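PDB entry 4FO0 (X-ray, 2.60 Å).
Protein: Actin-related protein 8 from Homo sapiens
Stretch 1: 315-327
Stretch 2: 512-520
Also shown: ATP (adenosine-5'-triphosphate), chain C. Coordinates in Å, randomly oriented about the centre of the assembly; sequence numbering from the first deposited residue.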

ATOM      1  N   LEU A 315      -3.705  -4.563  14.758  1.00 27.64           N
ATOM      2  CA  LEU A 315      -2.953  -5.527  15.546  1.00 29.78           C
ATOM      3  C   LEU A 315      -1.592  -5.823  14.929  1.00 37.70           C
ATOM      4  O   LEU A 315      -0.569  -5.789  15.613  1.00 39.11           O
ATOM      5  CB  LEU A 315      -3.759  -6.816  15.728  1.00 32.56           C
ATOM      6  CG  LEU A 315      -4.985  -6.625  16.639  1.00 36.89           C
ATOM      7  CD1 LEU A 315      -5.666  -7.936  16.953  1.00 27.01           C
ATOM      8  CD2 LEU A 315      -4.599  -5.907  17.923  1.00 28.07           C
ATOM      9  N   LYS A 316      -1.577  -6.107  13.631  1.00 37.04           N
ATOM     10  CA  LYS A 316      -0.316  -6.264  12.932  1.00 33.50           C
ATOM     11  C   LYS A 316       0.613  -5.067  13.170  1.00 33.62           C
ATOM     12  O   LYS A 316       1.803  -5.241  13.434  1.00 32.54           O
ATOM     13  CB  LYS A 316      -0.533  -6.422  11.431  1.00 30.68           C
ATOM     14  CG  LYS A 316       0.765  -6.284  10.646  1.00 29.34           C
ATOM     15  CD  LYS A 316       0.544  -6.139   9.162  1.00 33.78           C
ATOM     16  CE  LYS A 316      -0.119  -4.823   8.827  1.00 31.83           C
ATOM     17  NZ  LYS A 316      -0.255  -4.676   7.355  1.00 33.95           N
ATOM     18  N   GLU A 317       0.084  -3.854  13.068  1.00 36.66           N
ATOM     19  CA  GLU A 317       0.953  -2.684  13.137  1.00 41.96           C
ATOM     20  C   GLU A 317       1.481  -2.450  14.527  1.00 36.93           C
ATOM     21  O   GLU A 317       2.518  -1.801  14.710  1.00 47.32           O
ATOM     22  CB  GLU A 317       0.239  -1.448  12.664  1.00 25.25           C
ATOM     23  CG  GLU A 317      -0.165  -1.518  11.229  1.00 39.26           C
ATOM     24  CD  GLU A 317      -1.316  -0.593  10.932  1.00 47.79           C
ATOM     25  OE1 GLU A 317      -1.863  -0.003  11.895  1.00 58.33           O
ATOM     26  OE2 GLU A 317      -1.673  -0.470   9.741  1.00 47.96           O
ATOM     27  N   THR A 318       0.777  -3.010  15.500  1.00 33.54           N
ATOM     28  CA  THR A 318       1.151  -2.863  16.903  1.00 46.41           C
ATOM     29  C   THR A 318       2.129  -3.940  17.367  1.00 43.57           C
ATOM     30  O   THR A 318       3.093  -3.654  18.075  1.00 46.48           O
ATOM     31  CB  THR A 318      -0.095  -2.879  17.785  1.00 40.43           C
ATOM     32  OG1 THR A 318      -0.884  -1.732  17.467  1.00 49.83           O
ATOM     33  CG2 THR A 318       0.270  -2.830  19.233  1.00 28.52           C
ATOM     34  N   PHE A 319       1.896  -5.170  16.933  1.00 30.52           N
ATOM     35  CA  PHE A 319       2.640  -6.313  17.443  1.00 35.96           C
ATOM     36  C   PHE A 319       3.766  -6.855  16.569  1.00 36.27           C
ATOM     37  O   PHE A 319       4.815  -7.232  17.076  1.00 41.98           O
ATOM     38  CB  PHE A 319       1.666  -7.428  17.749  1.00 36.24           C
ATOM     39  CG  PHE A 319       0.712  -7.081  18.826  1.00 45.56           C
ATOM     40  CD1 PHE A 319       1.060  -6.140  19.776  1.00 42.96           C
ATOM     41  CD2 PHE A 319      -0.529  -7.686  18.898  1.00 52.90           C
ATOM     42  CE1 PHE A 319       0.191  -5.804  20.781  1.00 41.35           C
ATOM     43  CE2 PHE A 319      -1.401  -7.364  19.906  1.00 42.45           C
ATOM     44  CZ  PHE A 319      -1.041  -6.415  20.846  1.00 45.48           C
ATOM     45  N   CYS A 320       3.536  -6.917  15.266  1.00 30.92           N
ATOM     46  CA  CYS A 320       4.510  -7.478  14.343  1.00 30.09           C
ATOM     47  C   CYS A 320       5.827  -6.698  14.322  1.00 36.53           C
ATOM     48  O   CYS A 320       5.848  -5.470  14.434  1.00 35.88           O
ATOM     49  CB  CYS A 320       3.890  -7.593  12.947  1.00 22.95           C
ATOM     50  SG  CYS A 320       2.596  -8.880  12.906  1.00 37.39           S
ATOM     51  N   HIS A 321       6.932  -7.426  14.200  1.00 36.05           N
ATOM     52  CA  HIS A 321       8.260  -6.810  14.182  1.00 43.60           C
ATOM     53  C   HIS A 321       9.176  -7.687  13.345  1.00 30.67           C
ATOM     54  O   HIS A 321       8.849  -8.849  13.094  1.00 38.02           O
ATOM     55  CB  HIS A 321       8.815  -6.687  15.608  1.00 36.23           C
ATOM     56  CG  HIS A 321       9.032  -8.009  16.283  1.00 40.19           C
ATOM     57  ND1 HIS A 321      10.218  -8.707  16.190  1.00 44.59           N
ATOM     58  CD2 HIS A 321       8.206  -8.773  17.038  1.00 36.28           C
ATOM     59  CE1 HIS A 321      10.114  -9.839  16.865  1.00 46.06           C
ATOM     60  NE2 HIS A 321       8.906  -9.901  17.393  1.00 48.77           N
ATOM     61  N   LEU A 322      10.307  -7.138  12.911  1.00 36.79           N
ATOM     62  CA  LEU A 322      11.352  -7.933  12.252  1.00 41.73           C
ATOM     63  C   LEU A 322      12.657  -7.901  13.052  1.00 46.63           C
ATOM     64  O   LEU A 322      13.745  -7.719  12.500  1.00 40.95           O
ATOM     65  CB  LEU A 322      11.595  -7.446  10.829  1.00 27.50           C
ATOM     66  CG  LEU A 322      10.484  -7.735   9.826  1.00 29.88           C
ATOM     67  CD1 LEU A 322      10.661  -6.883   8.573  1.00 41.19           C
ATOM     68  CD2 LEU A 322      10.476  -9.204   9.471  1.00 24.94           C
ATOM     69  N   ASP A 323      12.536  -8.082  14.361  1.00 39.05           N
ATOM     70  CA  ASP A 323      13.680  -8.007  15.257  1.00 50.30           C
ATOM     71  C   ASP A 323      13.987  -9.383  15.892  1.00 47.16           C
ATOM     72  O   ASP A 323      13.216  -9.869  16.722  1.00 45.33           O
ATOM     73  CB  ASP A 323      13.366  -6.954  16.325  1.00 52.51           C
ATOM     74  CG  ASP A 323      14.497  -6.748  17.315  1.00 64.16           C
ATOM     75  OD1 ASP A 323      15.491  -7.510  17.268  1.00 63.88           O
ATOM     76  OD2 ASP A 323      14.374  -5.824  18.157  1.00 59.60           O
ATOM     77  N   GLN A 324      15.098 -10.013  15.504  1.00 44.38           N
ATOM     78  CA  GLN A 324      15.464 -11.326  16.064  1.00 49.98           C
ATOM     79  C   GLN A 324      15.495 -11.326  17.581  1.00 45.01           C
ATOM     80  O   GLN A 324      15.201 -12.336  18.224  1.00 54.85           O
ATOM     81  CB  GLN A 324      16.839 -11.784  15.584  1.00 44.67           C
ATOM     82  CG  GLN A 324      16.850 -12.418  14.230  1.00 59.95           C
ATOM     83  CD  GLN A 324      16.082 -13.727  14.177  1.00 59.31           C
ATOM     84  OE1 GLN A 324      15.093 -13.845  13.446  1.00 61.10           O
ATOM     85  NE2 GLN A 324      16.551 -14.729  14.923  1.00 42.36           N
ATOM     86  N   ASP A 325      15.860 -10.188  18.150  1.00 40.00           N
ATOM     87  CA  ASP A 325      16.165 -10.116  19.570  1.00 46.69           C
ATOM     88  C   ASP A 325      14.944 -10.038  20.475  1.00 45.16           C
ATOM     89  O   ASP A 325      15.054 -10.232  21.688  1.00 56.79           O
ATOM     90  CB  ASP A 325      17.151  -8.979  19.838  1.00 54.01           C
ATOM     91  CG  ASP A 325      18.458  -9.161  19.079  1.00 57.84           C
ATOM     92  OD1 ASP A 325      18.906 -10.319  18.919  1.00 60.51           O
ATOM     93  OD2 ASP A 325      19.029  -8.149  18.626  1.00 66.23           O
ATOM     94  N   ILE A 326      13.784  -9.769  19.884  1.00 48.15           N
ATOM     95  CA  ILE A 326      12.517  -9.841  20.601  1.00 43.22           C
ATOM     96  C   ILE A 326      12.017 -11.273  20.501  1.00 52.61           C
ATOM     97  O   ILE A 326      11.622 -11.729  19.426  1.00 53.23           O
ATOM     98  CB  ILE A 326      11.452  -8.909  19.976  1.00 51.54           C
ATOM     99  CG1 ILE A 326      11.895  -7.454  20.026  1.00 37.51           C
ATOM    100  CG2 ILE A 326      10.121  -9.041  20.687  1.00 23.85           C
ATOM    101  CD1 ILE A 326      10.859  -6.513  19.430  1.00 42.47           C
ATOM    102  N   SER A 327      12.029 -11.993  21.613  1.00 42.88           N
ATOM    103  CA  SER A 327      11.702 -13.411  21.559  1.00 39.89           C
ATOM    104  C   SER A 327      10.986 -13.847  22.815  1.00 32.43           C
ATOM    105  O   SER A 327      10.853 -13.074  23.763  1.00 46.92           O
ATOM    106  CB  SER A 327      12.981 -14.235  21.394  1.00 57.47           C
ATOM    107  OG  SER A 327      13.819 -14.103  22.535  1.00 48.57           O
ATOM    108  N   MET A 512       6.605  -1.195   7.318  1.00 33.89           N
ATOM    109  CA  MET A 512       6.870  -0.297   8.429  1.00 36.93           C
ATOM    110  C   MET A 512       7.073  -0.988   9.780  1.00 32.90           C
ATOM    111  O   MET A 512       6.743  -0.444  10.826  1.00 49.24           O
ATOM    112  CB  MET A 512       5.819   0.812   8.483  1.00 36.48           C
ATOM    113  CG  MET A 512       6.185   1.994   7.579  1.00 43.14           C
ATOM    114  SD  MET A 512       4.981   3.334   7.516  1.00 58.34           S
ATOM    115  CE  MET A 512       4.643   3.628   9.250  1.00 48.53           C
ATOM    116  N   PHE A 513       7.667  -2.172   9.751  1.00 36.69           N
ATOM    117  CA  PHE A 513       7.942  -2.918  10.971  1.00 34.94           C
ATOM    118  C   PHE A 513       9.247  -2.527  11.644  1.00 41.46           C
ATOM    119  O   PHE A 513      10.226  -2.169  10.997  1.00 39.12           O
ATOM    120  CB  PHE A 513       7.985  -4.402  10.680  1.00 29.67           C
ATOM    121  CG  PHE A 513       6.792  -4.894   9.965  1.00 34.24           C
ATOM    122  CD1 PHE A 513       5.631  -5.171  10.654  1.00 38.58           C
ATOM    123  CD2 PHE A 513       6.826  -5.083   8.595  1.00 33.22           C
ATOM    124  CE1 PHE A 513       4.515  -5.636   9.991  1.00 43.73           C
ATOM    125  CE2 PHE A 513       5.721  -5.550   7.929  1.00 40.44           C
ATOM    126  CZ  PHE A 513       4.556  -5.828   8.628  1.00 34.19           C
ATOM    127  N   HIS A 514       9.247  -2.628  12.961  1.00 45.24           N
ATOM    128  CA  HIS A 514      10.420  -2.360  13.762  1.00 41.18           C
ATOM    129  C   HIS A 514      11.583  -3.260  13.311  1.00 43.64           C
ATOM    130  O   HIS A 514      11.418  -4.482  13.153  1.00 38.51           O
ATOM    131  CB  HIS A 514      10.047  -2.571  15.234  1.00 36.95           C
ATOM    132  CG  HIS A 514      11.146  -2.260  16.193  1.00 75.72           C
ATOM    133  ND1 HIS A 514      11.827  -3.240  16.885  1.00 73.34           N
ATOM    134  CD2 HIS A 514      11.676  -1.079  16.589  1.00 77.95           C
ATOM    135  CE1 HIS A 514      12.734  -2.675  17.662  1.00 68.65           C
ATOM    136  NE2 HIS A 514      12.665  -1.365  17.499  1.00 80.09           N
ATOM    137  N   LYS A 515      12.743  -2.641  13.083  1.00 33.41           N
ATOM    138  CA  LYS A 515      13.964  -3.323  12.628  1.00 40.09           C
ATOM    139  C   LYS A 515      13.927  -3.752  11.161  1.00 48.22           C
ATOM    140  O   LYS A 515      14.776  -4.518  10.700  1.00 40.55           O
ATOM    141  CB  LYS A 515      14.306  -4.532  13.508  1.00 43.90           C
ATOM    142  CG  LYS A 515      14.723  -4.167  14.916  1.00 51.38           C
ATOM    143  CD  LYS A 515      15.839  -3.153  14.898  1.00 53.18           C
ATOM    144  CE  LYS A 515      16.437  -2.950  16.292  1.00 80.21           C
ATOM    145  NZ  LYS A 515      17.614  -2.016  16.290  1.00 76.15           N
ATOM    146  N   ALA A 516      12.952  -3.258  10.417  1.00 35.50           N
ATOM    147  CA  ALA A 516      12.824  -3.703   9.046  1.00 37.54           C
ATOM    148  C   ALA A 516      14.081  -3.353   8.232  1.00 43.14           C
ATOM    149  O   ALA A 516      14.593  -4.184   7.477  1.00 47.58           O
ATOM    150  CB  ALA A 516      11.575  -3.129   8.418  1.00 23.32           C
ATOM    151  N   GLN A 517      14.586  -2.133   8.400  1.00 32.74           N
ATOM    152  CA  GLN A 517      15.767  -1.687   7.654  1.00 50.77           C
ATOM    153  C   GLN A 517      16.973  -2.622   7.812  1.00 52.14           C
ATOM    154  O   GLN A 517      17.519  -3.126   6.826  1.00 47.40           O
ATOM    155  CB  GLN A 517      16.164  -0.268   8.054  1.00 49.77           C
ATOM    156  CG  GLN A 517      17.575   0.074   7.643  1.00 56.05           C
ATOM    157  CD  GLN A 517      17.947   1.496   7.963  1.00 75.28           C
ATOM    158  OE1 GLN A 517      17.167   2.429   7.730  1.00 75.26           O
ATOM    159  NE2 GLN A 517      19.147   1.677   8.500  1.00 82.27           N
ATOM    160  N   GLU A 518      17.384  -2.820   9.062  1.00 47.27           N
ATOM    161  CA  GLU A 518      18.429  -3.765   9.427  1.00 43.34           C
ATOM    162  C   GLU A 518      18.131  -5.148   8.875  1.00 42.29           C
ATOM    163  O   GLU A 518      18.968  -5.748   8.199  1.00 47.84           O
ATOM    164  CB  GLU A 518      18.552  -3.856  10.953  1.00 51.15           C
ATOM    165  CG  GLU A 518      18.642  -2.500  11.675  1.00 64.37           C
ATOM    166  CD  GLU A 518      17.295  -1.759  11.791  1.00 80.87           C
ATOM    167  OE1 GLU A 518      16.499  -1.767  10.826  1.00 71.13           O
ATOM    168  OE2 GLU A 518      17.031  -1.158  12.856  1.00 94.76           O
ATOM    169  N   PHE A 519      16.933  -5.651   9.155  1.00 35.58           N
ATOM    170  CA  PHE A 519      16.589  -7.015   8.774  1.00 40.08           C
ATOM    171  C   PHE A 519      16.847  -7.254   7.302  1.00 42.13           C
ATOM    172  O   PHE A 519      17.434  -8.266   6.900  1.00 37.93           O
ATOM    173  CB  PHE A 519      15.129  -7.312   9.088  1.00 33.24           C
ATOM    174  CG  PHE A 519      14.680  -8.655   8.620  1.00 28.71           C
ATOM    175  CD1 PHE A 519      14.309  -8.854   7.299  1.00 29.18           C
ATOM    176  CD2 PHE A 519      14.632  -9.723   9.493  1.00 31.23           C
ATOM    177  CE1 PHE A 519      13.895 -10.095   6.855  1.00 35.86           C
ATOM    178  CE2 PHE A 519      14.203 -10.972   9.059  1.00 34.65           C
ATOM    179  CZ  PHE A 519      13.837 -11.163   7.741  1.00 29.54           C
ATOM    180  N   LEU A 520      16.399  -6.304   6.500  1.00 40.67           N
ATOM    181  CA  LEU A 520      16.479  -6.430   5.058  1.00 45.69           C
ATOM    182  C   LEU A 520      17.905  -6.209   4.556  1.00 44.84           C
ATOM    183  O   LEU A 520      18.362  -6.882   3.632  1.00 60.55           O
ATOM    184  CB  LEU A 520      15.523  -5.431   4.410  1.00 47.41           C
ATOM    185  CG  LEU A 520      15.624  -5.322   2.896  1.00 45.12           C
ATOM    186  CD1 LEU A 520      15.205  -6.624   2.224  1.00 37.09           C
ATOM    187  CD2 LEU A 520      14.783  -4.162   2.428  1.00 33.11           C
TER
HETATM  188  PG  ATP C 702      -0.918  -0.246  -2.660  1.00 29.81           P
HETATM  189  O1G ATP C 702       0.358   0.545  -2.752  1.00 28.13           O
HETATM  190  O2G ATP C 702      -1.966   0.099  -3.690  1.00 28.00           O
HETATM  191  O3G ATP C 702      -0.746  -1.738  -2.466  1.00 27.69           O
HETATM  192  PB  ATP C 702      -1.519   1.688  -0.576  1.00 33.95           P
HETATM  193  O1B ATP C 702      -2.922   1.905  -0.076  1.00 24.54           O
HETATM  194  O2B ATP C 702      -0.744   2.733  -1.366  1.00 26.04           O
HETATM  195  O3B ATP C 702      -1.567   0.243  -1.281  1.00 29.89           O
HETATM  196  PA  ATP C 702       0.103   2.178   1.720  1.00 33.62           P
HETATM  197  O1A ATP C 702      -0.934   3.108   2.293  1.00 43.41           O
HETATM  198  O2A ATP C 702       1.412   2.687   1.171  1.00 28.33           O
HETATM  199  O3A ATP C 702      -0.629   1.216   0.675  1.00 36.54           O
HETATM  200  O5' ATP C 702       0.440   1.107   2.855  1.00 28.93           O
HETATM  201  C5' ATP C 702      -0.655   0.476   3.500  1.00 33.24           C
HETATM  202  C4' ATP C 702      -0.123  -0.674   4.318  1.00 33.10           C
HETATM  203  O4' ATP C 702       0.813  -0.144   5.244  1.00 39.66           O
HETATM  204  C3' ATP C 702      -1.200  -1.368   5.135  1.00 42.79           C
HETATM  205  O3' ATP C 702      -1.107  -2.785   4.948  1.00 31.07           O
HETATM  206  C2' ATP C 702      -0.870  -1.007   6.562  1.00 31.41           C
HETATM  207  O2' ATP C 702      -1.215  -2.026   7.488  1.00 34.63           O
HETATM  208  C1' ATP C 702       0.626  -0.843   6.468  1.00 40.96           C
HETATM  209  N9  ATP C 702       1.152  -0.134   7.644  1.00 41.22           N
HETATM  210  C8  ATP C 702       0.894   1.136   7.986  1.00 44.05           C
HETATM  211  N7  ATP C 702       1.534   1.460   9.134  1.00 39.46           N
HETATM  212  C5  ATP C 702       2.215   0.380   9.534  1.00 37.12           C
HETATM  213  C6  ATP C 702       3.086   0.045  10.671  1.00 42.69           C
HETATM  214  N6  ATP C 702       3.354   0.984  11.613  1.00 43.98           N
HETATM  215  N1  ATP C 702       3.597  -1.214  10.720  1.00 53.57           N
HETATM  216  C2  ATP C 702       3.327  -2.143   9.782  1.00 42.82           C
HETATM  217  N3  ATP C 702       2.528  -1.901   8.722  1.00 45.78           N
HETATM  218  C4  ATP C 702       1.958  -0.680   8.549  1.00 47.12           C
HETATM  219  O   HOH W   1       6.948  -3.068  14.402  1.00 44.98           O

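The contact begins where a helix ends, and its first residues serve the nucleotide as much as the other stretch. Lys316 runs out along an extended chain, bent only at chi3, to place NZ 2.8 Å from ATP O2', a hydrogen bond, with a weak one to O3'. Glu317 takes the same ribose hydroxyl from the acceptor side, O2' donating to OE2 at 2.8 Å. On the way, Lys316 CG passes the edge of the Phe513 ring, 3.9 Å from CE1, so the methylenes of a polar side chain do apolar work. One face of the Phe513 ring receives the C2 edge of the adenine, the two planes nearly perpendicular, with Phe513 CE1 3.7 Å from ATP C2. One aromatic ring thus joins the ligand to both stretches.

Cys320, the first residue to leave helical phi/psi, points toward stretch 2 and packs its CB 3.6 Å from Phe513 CE1. Its carbonyl is used too: a water donates to Cys320 O at 2.6 Å and accepts from His514 N at 2.7 Å, filling a gap the two backbones do not close directly. His321 turns the end of its side chain away from stretch 2 and spends ND1 on its own loop, accepting from Asp323 N at 3.0 Å.

Leu322 N donates to His514 O at 2.9 Å with an N-H...O angle of 158°; this is the sole direct hydrogen bond between the stretches. Leu322 is also the centre of the packing, with the largest area covered by the other stretch. Its CD1 lies 3.9 Å from Ala516 CB and 4.2 Å from Phe513 CB, while CD2 sits over the face of the Phe519 ring, 4.1 Å from its centroid and 6° off the normal. CD2 is the methyl centred over that face, while CD1 reaches Ala516 and Phe513 and still borders the Phe519 ring. The type II turn from Phe513 to Ala516 and the helix after it bring these surfaces together. Lys515, at the N-cap position, occupies that turn with a positive phi of 74°; its CB is 3.4 Å from Leu322 O.

Asp323 closes the main packing. Its CB touches Lys515 CG at 3.4 Å, and its OD2 lies near the plane of the His514 ring, 3.6 Å from CE1. OD1 accepts from Asp325 N at 2.8 Å, bracing the type I turn from Asp323 to Ile326. The end of Lys515 leads away, its NZ in a salt bridge with Glu518 OE2 at 3.6 Å. Past the turn, Ile326 adds a light touch, CD1 4.3 Å from His514 ND1.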